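Leucine aminopeptidase 2, chloroplastic (Streptomyces sp. BC16019, PDB 5LHJ) is a manganese-binding metalloaminopeptidase of the M17 family that takes part in bottromycin maturation, probably removing N-terminal residues from peptides. Local coordinates at residues 257-262 against 348-353; 94-99 against 112-117; 397-402 against 493-498. All blocks are in the same frame, centred on the assembly; numbering follows the deposited sequence.

Contact 1 of 3, residues 257-262 against 348-353; sequences GLVGKG and VVLADV
Val259 faces Val353, and Lys261 lies level with Leu350, where strand 255-263 passes helix 345-358 in roughly the opposite direction. The CA atoms of Lys261 and Leu350 are 6.8 Å apart, and those of Val259 and Val353 are 7.4 Å apart. No hydrogen bond joins the two segments; what holds them is a buried apolar fit covering 214 Å² in all.

One methyl does most of the work on the strand side. Val259 carries CG1 anti to its nitrogen (chi1 177°), and this group meets two helix residues one turn apart: Leu350 CD2 at 3.7 Å and Val353 CG1 at 3.8 Å. Val259 passes alongside Leu350 and Val353, pointing the opposite way to each. Leu350 CD2 also rests against Lys261 CB at 4.1 Å, so the leucine branch lies across the gap between Val259 and the root of the lysine.

Such strand-against-helix packing builds the catalytic domain of M17 aminopeptidases, an alpha/beta fold in which helices cover a mixed sheet. Here the strand is flanked by parallel strands 306-316 and 367-372, and Leu258 points from the sheet face turned away from this helix.

Beyond CB, Lys261 leaves the apolar patch in an extended chain. Its NZ forms a salt bridge with Asp284 OD1 and a hydrogen bond with Thr373 O, plus a long, weak ion pair with Glu345 at the start of the helix. Lys261, Asp284 and Glu345 all belong to the manganese site, although no metal is bound to this chain in the model.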
loop_
_atom_site.group_PDB
_atom_site.type_symbol
_atom_site.label_atom_id
_atom_site.label_comp_id
_atom_site.label_asym_id
_atom_site.label_seq_id
_atom_site.Cartn_x
_atom_site.Cartn_y
_atom_site.Cartn_z
ATOM N N GLY A 257 42.556 -9.066 -8.379
ATOM C CA GLY A 257 41.804 -8.995 -7.130
ATOM C C GLY A 257 40.328 -9.235 -7.392
ATOM O O GLY A 257 39.772 -8.615 -8.287
ATOM N N LEU A 258 39.715 -10.148 -6.635
ATOM C CA LEU A 258 38.274 -10.404 -6.694
ATOM C C LEU A 258 37.666 -10.004 -5.354
ATOM O O LEU A 258 38.160 -10.413 -4.299
ATOM C CB LEU A 258 37.966 -11.890 -6.939
ATOM C CG LEU A 258 38.558 -12.538 -8.196
ATOM C CD1 LEU A 258 38.180 -14.008 -8.272
ATOM C CD2 LEU A 258 38.110 -11.792 -9.449
ATOM N N VAL A 259 36.603 -9.208 -5.397
ATOM C CA VAL A 259 35.928 -8.740 -4.197
ATOM C C VAL A 259 34.513 -9.301 -4.222
ATOM O O VAL A 259 33.785 -9.052 -5.179
ATOM C CB VAL A 259 35.877 -7.197 -4.139
ATOM C CG1 VAL A 259 35.099 -6.727 -2.916
ATOM C CG2 VAL A 259 37.286 -6.623 -4.136
ATOM N N GLY A 260 34.117 -10.036 -3.179
ATOM C CA GLY A 260 32.790 -10.663 -3.133
ATOM C C GLY A 260 31.971 -10.259 -1.922
ATOM O O GLY A 260 32.428 -10.435 -0.791
ATOM N N LYS A 261 30.764 -9.738 -2.151
ATOM C CA LYS A 261 29.863 -9.322 -1.065
ATOM C C LYS A 261 29.320 -10.524 -0.291
ATOM O O LYS A 261 28.634 -11.363 -0.866
ATOM C CB LYS A 261 28.690 -8.489 -1.613
ATOM C CG LYS A 261 27.619 -8.086 -0.590
ATOM C CD LYS A 261 26.347 -7.572 -1.277
ATOM C CE LYS A 261 25.180 -7.586 -0.311
ATOM N NZ LYS A 261 23.947 -7.047 -0.906
ATOM N N GLY A 262 29.626 -10.586 1.009
ATOM C CA GLY A 262 29.209 -11.700 1.856
ATOM C C GLY A 262 28.242 -11.360 2.977
ATOM O O GLY A 262 28.495 -11.704 4.135
ATOM N N VAL A 348 28.123 0.049 0.907
ATOM C CA VAL A 348 28.829 0.628 2.052
ATOM C C VAL A 348 29.885 -0.354 2.593
ATOM O O VAL A 348 30.987 0.052 2.933
ATOM C CB VAL A 348 27.814 1.059 3.154
ATOM C CG1 VAL A 348 28.513 1.526 4.423
ATOM C CG2 VAL A 348 26.883 2.139 2.626
ATOM N N VAL A 349 29.541 -1.633 2.643
ATOM C CA VAL A 349 30.464 -2.691 3.051
ATOM C C VAL A 349 31.620 -2.844 2.030
ATOM O O VAL A 349 32.795 -2.945 2.405
ATOM C CB VAL A 349 29.713 -4.030 3.226
ATOM C CG1 VAL A 349 30.674 -5.175 3.428
ATOM C CG2 VAL A 349 28.717 -3.960 4.387
ATOM N N LEU A 350 31.286 -2.871 0.747
ATOM C CA LEU A 350 32.277 -3.046 -0.309
ATOM C C LEU A 350 33.269 -1.889 -0.431
ATOM O O LEU A 350 34.414 -2.117 -0.812
ATOM C CB LEU A 350 31.589 -3.251 -1.661
ATOM C CG LEU A 350 30.775 -4.538 -1.826
ATOM C CD1 LEU A 350 29.914 -4.501 -3.093
ATOM C CD2 LEU A 350 31.695 -5.720 -1.841
ATOM N N ALA A 351 32.822 -0.664 -0.131
ATOM C CA ALA A 351 33.620 0.560 -0.341
ATOM C C ALA A 351 35.048 0.441 0.181
ATOM O O ALA A 351 36.019 0.568 -0.571
ATOM C CB ALA A 351 32.925 1.750 0.304
ATOM N N ASP A 352 35.187 0.133 1.463
ATOM C CA ASP A 352 36.526 0.106 2.083
ATOM C C ASP A 352 37.352 -1.066 1.579
ATOM O O ASP A 352 38.572 -0.972 1.477
ATOM C CB ASP A 352 36.413 0.047 3.603
ATOM C CG ASP A 352 35.503 1.110 4.136
ATOM O OD1 ASP A 352 35.993 2.236 4.335
ATOM O OD2 ASP A 352 34.274 0.867 4.293
ATOM N N VAL A 353 36.687 -2.165 1.229
ATOM C CA VAL A 353 37.404 -3.322 0.689
ATOM C C VAL A 353 37.980 -2.994 -0.698
ATOM O O VAL A 353 39.093 -3.398 -1.015
ATOM C CB VAL A 353 36.512 -4.580 0.649
ATOM C CG1 VAL A 353 37.270 -5.765 0.062
ATOM C CG2 VAL A 353 35.997 -4.891 2.052
#

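Contact 2 of 3, residues 94-99 against 112-117; sequences RAAAAA and LDLALA
Leu114 and the Ala96-Ala97 pair make the principal apolar contact between helix 90-102 and the turn that follows strand 109-112. The CD1 methyl of Leu114 is about equally far from the two alanine side chains, 4.0 Å from Ala96 CB and 4.0 Å from Ala97 CB. Leu112 adds a looser touch, its CD1 lying 4.5 Å from Ala97 CB.

The same methyl also presses on the helix backbone. Leu114 sets CG anti to its carbonyl carbon (chi1 -56°) and, with chi2 at 178°, places CD1 over the Ala96-Ala97 peptide bond, 3.5 Å from Ala97 N and 3.7 Å from Ala96 C.

No hydrogen bond crosses between the segments; each has its own backbone bonds. Ala98 N to Arg94 O (3.1 Å) is an ordinary helical bond, whereas Leu116 N to Asp113 O (3.0 Å) belongs to the short 3-10 turn that carries Leu114. Val131 of helix 124-139 touches Ala97, Leu112 and Leu114, extending this core of the N-terminal domain, a member of the macro-domain clan.

With no polar bond across it, the contact relies on shape: the alanines project so little from the helix that a leucine methyl can settle directly on the peptide chain.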
loop_
_atom_site.group_PDB
_atom_site.type_symbol
_atom_site.label_atom_id
_atom_site.label_comp_id
_atom_site.label_asym_id
_atom_site.label_seq_id
_atom_site.Cartn_x
_atom_site.Cartn_y
_atom_site.Cartn_z
ATOM N N ARG A 94 24.955 -28.642 -22.744
ATOM C CA ARG A 94 24.880 -28.512 -21.298
ATOM C C ARG A 94 23.463 -28.850 -20.829
ATOM O O ARG A 94 23.262 -29.665 -19.922
ATOM C CB ARG A 94 25.305 -27.083 -20.890
ATOM C CG ARG A 94 25.791 -26.957 -19.475
ATOM C CD ARG A 94 26.243 -25.547 -19.143
ATOM N NE ARG A 94 27.532 -25.178 -19.735
ATOM C CZ ARG A 94 27.723 -24.336 -20.756
ATOM N NH1 ARG A 94 26.711 -23.706 -21.385
ATOM N NH2 ARG A 94 28.962 -24.106 -21.154
ATOM N N ALA A 95 22.471 -28.252 -21.489
ATOM C CA ALA A 95 21.058 -28.513 -21.185
ATOM C C ALA A 95 20.629 -29.963 -21.449
ATOM O O ALA A 95 19.857 -30.526 -20.673
ATOM C CB ALA A 95 20.159 -27.547 -21.958
ATOM N N ALA A 96 21.096 -30.558 -22.549
ATOM C CA ALA A 96 20.787 -31.963 -22.856
ATOM C C ALA A 96 21.354 -32.921 -21.818
ATOM O O ALA A 96 20.714 -33.909 -21.467
ATOM C CB ALA A 96 21.277 -32.347 -24.248
ATOM N N ALA A 97 22.560 -32.633 -21.316
ATOM C CA ALA A 97 23.166 -33.465 -20.282
ATOM C C ALA A 97 22.367 -33.376 -18.979
ATOM O O ALA A 97 22.145 -34.381 -18.306
ATOM C CB ALA A 97 24.609 -33.052 -20.040
ATOM N N ALA A 98 21.920 -32.173 -18.627
ATOM C CA ALA A 98 21.109 -32.008 -17.414
ATOM C C ALA A 98 19.767 -32.742 -17.539
ATOM O O ALA A 98 19.322 -33.392 -16.586
ATOM C CB ALA A 98 20.889 -30.537 -17.104
ATOM N N ALA A 99 19.143 -32.672 -18.713
ATOM C CA ALA A 99 17.892 -33.416 -18.975
ATOM C C ALA A 99 18.075 -34.934 -18.877
ATOM O O ALA A 99 17.195 -35.642 -18.386
ATOM C CB ALA A 99 17.328 -33.055 -20.342
ATOM N N LEU A 112 26.786 -41.045 -20.563
ATOM C CA LEU A 112 26.366 -40.028 -21.516
ATOM C C LEU A 112 27.241 -40.119 -22.762
ATOM O O LEU A 112 28.456 -39.888 -22.686
ATOM C CB LEU A 112 26.515 -38.627 -20.899
ATOM C CG LEU A 112 25.806 -38.452 -19.555
ATOM C CD1 LEU A 112 26.157 -37.108 -18.940
ATOM C CD2 LEU A 112 24.312 -38.611 -19.724
ATOM N N ASP A 113 26.628 -40.464 -23.893
ATOM C CA ASP A 113 27.309 -40.439 -25.190
ATOM C C ASP A 113 27.059 -39.145 -25.967
ATOM O O ASP A 113 27.450 -39.045 -27.127
ATOM C CB ASP A 113 26.880 -41.649 -26.040
ATOM C CG ASP A 113 27.383 -42.982 -25.485
ATOM O OD1 ASP A 113 28.091 -43.014 -24.456
ATOM O OD2 ASP A 113 27.069 -44.028 -26.089
ATOM N N LEU A 114 26.466 -38.137 -25.325
ATOM C CA LEU A 114 26.030 -36.920 -26.018
ATOM C C LEU A 114 27.151 -36.180 -26.744
ATOM O O LEU A 114 26.935 -35.646 -27.831
ATOM C CB LEU A 114 25.361 -35.939 -25.032
ATOM C CG LEU A 114 24.168 -36.422 -24.207
ATOM C CD1 LEU A 114 23.729 -35.295 -23.281
ATOM C CD2 LEU A 114 22.989 -36.887 -25.042
ATOM N N ALA A 115 28.341 -36.133 -26.144
ATOM C CA ALA A 115 29.463 -35.386 -26.736
ATOM C C ALA A 115 30.030 -36.053 -27.998
ATOM O O ALA A 115 30.823 -35.430 -28.712
ATOM C CB ALA A 115 30.569 -35.162 -25.709
ATOM N N LEU A 116 29.647 -37.307 -28.255
ATOM C CA LEU A 116 30.012 -38.010 -29.492
ATOM C C LEU A 116 29.190 -37.569 -30.692
ATOM O O LEU A 116 29.618 -37.767 -31.828
ATOM C CB LEU A 116 29.883 -39.526 -29.318
ATOM C CG LEU A 116 30.774 -40.136 -28.230
ATOM C CD1 LEU A 116 30.492 -41.619 -28.043
ATOM C CD2 LEU A 116 32.239 -39.908 -28.534
ATOM N N ALA A 117 28.022 -36.977 -30.458
ATOM C CA ALA A 117 27.218 -36.421 -31.549
ATOM C C ALA A 117 27.978 -35.279 -32.236
ATOM O O ALA A 117 28.270 -34.245 -31.625
ATOM C CB ALA A 117 25.866 -35.943 -31.037
#

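Contact 3 of 3, residues 397-402 against 493-498; sequences AQTVLA and LRALSE
Thr399 directs its methyl at Ala495 because of its first torsion: chi1 of -63° sets OG1 beside the backbone nitrogen and leaves CG2 anti to that nitrogen. CG2 then ends 4.1 Å from Ala495 CB. Leu496 brings in a second methyl by a less direct route. Its CB does not aim at the other helix, but the end of the chain swings nearer and puts CD2 4.4 Å from Thr399 CG2.

These two approaches make up the contact, which buries only 84 Å². The threonine methyl thus faces a short and a long apolar group on successive residues of one helix turn. Thr399 and Ala495, with CA atoms 7.2 Å apart, are the nearest CA pair of the two segments, whose directions are closer to perpendicular than to parallel, consistent with so small a patch.

The hydroxyls of Thr399 and Ser497 bond within their own helices. Thr399 OG1 bonds back to Arg395 O, one turn earlier, which turns the hydroxyl to its own backbone while the methyl does the packing. Ser497 behaves similarly: its OG donates to Arg494 O at 2.7 Å, with a C=O...O angle of 123° and a tilt of 25° from the carbonyl plane. Glu498 N also reaches Arg494 O, at 3.2 Å and from the same face, so that one carbonyl near the end of the helix accepts two bonds.

Leu493 of helix 486-498 packs on Leu298 of helix 286-301, while Ala495 and Leu496 touch helix 394-407 through Thr399. That second helix links the parallel strands 386-390 and 410-413 in a beta-alpha-beta crossover of the M17 catalytic fold, with Val400 and Leu401 packing on Leu389 of the unit.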
loop_
_atom_site.group_PDB
_atom_site.type_symbol
_atom_site.label_atom_id
_atom_site.label_comp_id
_atom_site.label_asym_id
_atom_site.label_seq_id
_atom_site.Cartn_x
_atom_site.Cartn_y
_atom_site.Cartn_z
ATOM N N ALA A 397 35.461 -5.237 -20.639
ATOM C CA ALA A 397 34.064 -5.587 -20.910
ATOM C C ALA A 397 33.959 -6.727 -21.905
ATOM O O ALA A 397 33.211 -7.679 -21.670
ATOM C CB ALA A 397 33.262 -4.390 -21.408
ATOM N N GLN A 398 34.706 -6.647 -23.008
ATOM C CA GLN A 398 34.630 -7.711 -24.009
ATOM C C GLN A 398 35.135 -9.035 -23.455
ATOM O O GLN A 398 34.549 -10.075 -23.747
ATOM C CB GLN A 398 35.337 -7.360 -25.322
ATOM C CG GLN A 398 35.005 -8.329 -26.476
ATOM C CD GLN A 398 33.508 -8.706 -26.587
ATOM O OE1 GLN A 398 32.634 -7.844 -26.773
ATOM N NE2 GLN A 398 33.210 -10.001 -26.453
ATOM N N THR A 399 36.181 -8.994 -22.637
ATOM C CA THR A 399 36.723 -10.212 -22.026
ATOM C C THR A 399 35.679 -10.887 -21.138
ATOM O O THR A 399 35.459 -12.103 -21.246
ATOM C CB THR A 399 38.000 -9.900 -21.209
ATOM O OG1 THR A 399 39.018 -9.393 -22.092
ATOM C CG2 THR A 399 38.531 -11.133 -20.482
ATOM N N VAL A 400 35.033 -10.100 -20.278
ATOM C CA VAL A 400 34.005 -10.649 -19.372
ATOM C C VAL A 400 32.800 -11.175 -20.162
ATOM O O VAL A 400 32.296 -12.274 -19.893
ATOM C CB VAL A 400 33.571 -9.631 -18.295
ATOM C CG1 VAL A 400 32.413 -10.166 -17.450
ATOM C CG2 VAL A 400 34.744 -9.298 -17.388
ATOM N N LEU A 401 32.335 -10.401 -21.141
ATOM C CA LEU A 401 31.168 -10.817 -21.916
ATOM C C LEU A 401 31.427 -12.104 -22.708
ATOM O O LEU A 401 30.591 -13.003 -22.712
ATOM C CB LEU A 401 30.671 -9.693 -22.832
ATOM C CG LEU A 401 30.068 -8.489 -22.108
ATOM C CD1 LEU A 401 29.860 -7.329 -23.074
ATOM C CD2 LEU A 401 28.775 -8.845 -21.400
ATOM N N ALA A 402 32.579 -12.204 -23.357
ATOM C CA ALA A 402 32.929 -13.438 -24.093
ATOM C C ALA A 402 33.049 -14.633 -23.137
ATOM O O ALA A 402 32.598 -15.739 -23.459
ATOM C CB ALA A 402 34.221 -13.240 -24.876
ATOM N N LEU A 493 39.158 -15.487 -15.827
ATOM C CA LEU A 493 40.515 -15.690 -15.322
ATOM C C LEU A 493 41.366 -16.492 -16.322
ATOM O O LEU A 493 42.561 -16.194 -16.482
ATOM C CB LEU A 493 40.477 -16.369 -13.958
ATOM C CG LEU A 493 39.837 -15.523 -12.847
ATOM C CD1 LEU A 493 39.516 -16.381 -11.640
ATOM C CD2 LEU A 493 40.709 -14.345 -12.445
ATOM N N ARG A 494 40.758 -17.485 -16.989
ATOM C CA ARG A 494 41.454 -18.267 -18.040
ATOM C C ARG A 494 41.923 -17.352 -19.174
ATOM O O ARG A 494 43.096 -17.394 -19.575
ATOM C CB ARG A 494 40.565 -19.385 -18.604
ATOM C CG ARG A 494 40.356 -20.567 -17.655
ATOM C CD ARG A 494 39.278 -21.538 -18.134
ATOM N NE ARG A 494 39.728 -22.314 -19.292
ATOM C CZ ARG A 494 40.431 -23.449 -19.252
ATOM N NH1 ARG A 494 40.793 -24.020 -18.099
ATOM N NH2 ARG A 494 40.777 -24.038 -20.400
ATOM N N ALA A 495 41.019 -16.512 -19.668
ATOM C CA ALA A 495 41.350 -15.562 -20.740
ATOM C C ALA A 495 42.430 -14.563 -20.326
ATOM O O ALA A 495 43.356 -14.311 -21.100
ATOM C CB ALA A 495 40.110 -14.836 -21.227
ATOM N N LEU A 496 42.334 -14.017 -19.115
ATOM C CA LEU A 496 43.340 -13.075 -18.612
ATOM C C LEU A 496 44.717 -13.730 -18.464
ATOM O O LEU A 496 45.734 -13.088 -18.731
ATOM C CB LEU A 496 42.915 -12.467 -17.273
ATOM C CG LEU A 496 41.717 -11.506 -17.324
ATOM C CD1 LEU A 496 41.227 -11.212 -15.920
ATOM C CD2 LEU A 496 42.070 -10.213 -18.045
ATOM N N SER A 497 44.739 -14.993 -18.052
ATOM C CA SER A 497 45.997 -15.733 -17.867
ATOM C C SER A 497 46.712 -16.010 -19.191
ATOM O O SER A 497 47.938 -16.093 -19.219
ATOM C CB SER A 497 45.765 -17.052 -17.120
ATOM O OG SER A 497 45.198 -18.042 -17.966
ATOM N N GLU A 498 45.949 -16.158 -20.272
ATOM C CA GLU A 498 46.523 -16.378 -21.602
ATOM C C GLU A 498 47.196 -15.105 -22.102
ATOM O O GLU A 498 48.363 -15.128 -22.484
ATOM C CB GLU A 498 45.452 -16.852 -22.585
ATOM C CG GLU A 498 44.967 -18.267 -22.298
ATOM C CD GLU A 498 43.617 -18.599 -22.922
ATOM O OE1 GLU A 498 43.068 -17.778 -23.693
ATOM O OE2 GLU A 498 43.097 -19.699 -22.630
#

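Along the chain the order is contact 2, contact 1, contact 3, each closing before the next opens. Contact 2 belongs to the N-terminal domain, its centre about 38 Å from that of contact 1 and about 26 Å from that of contact 3. Contacts 1 and 3 serve the catalytic region, with centres about 21 Å apart but nearest atoms only about 4 Å apart. Helices 345-358 (contact 1) and 486-498 (contact 3) lie on opposite faces of strand 255-263, on the sides of Val259 and Leu258 respectively. A weak hydrogen bond from Arg94 to Arg406 O links helix 90-102 to helix 394-407, a small bridge between the two domains.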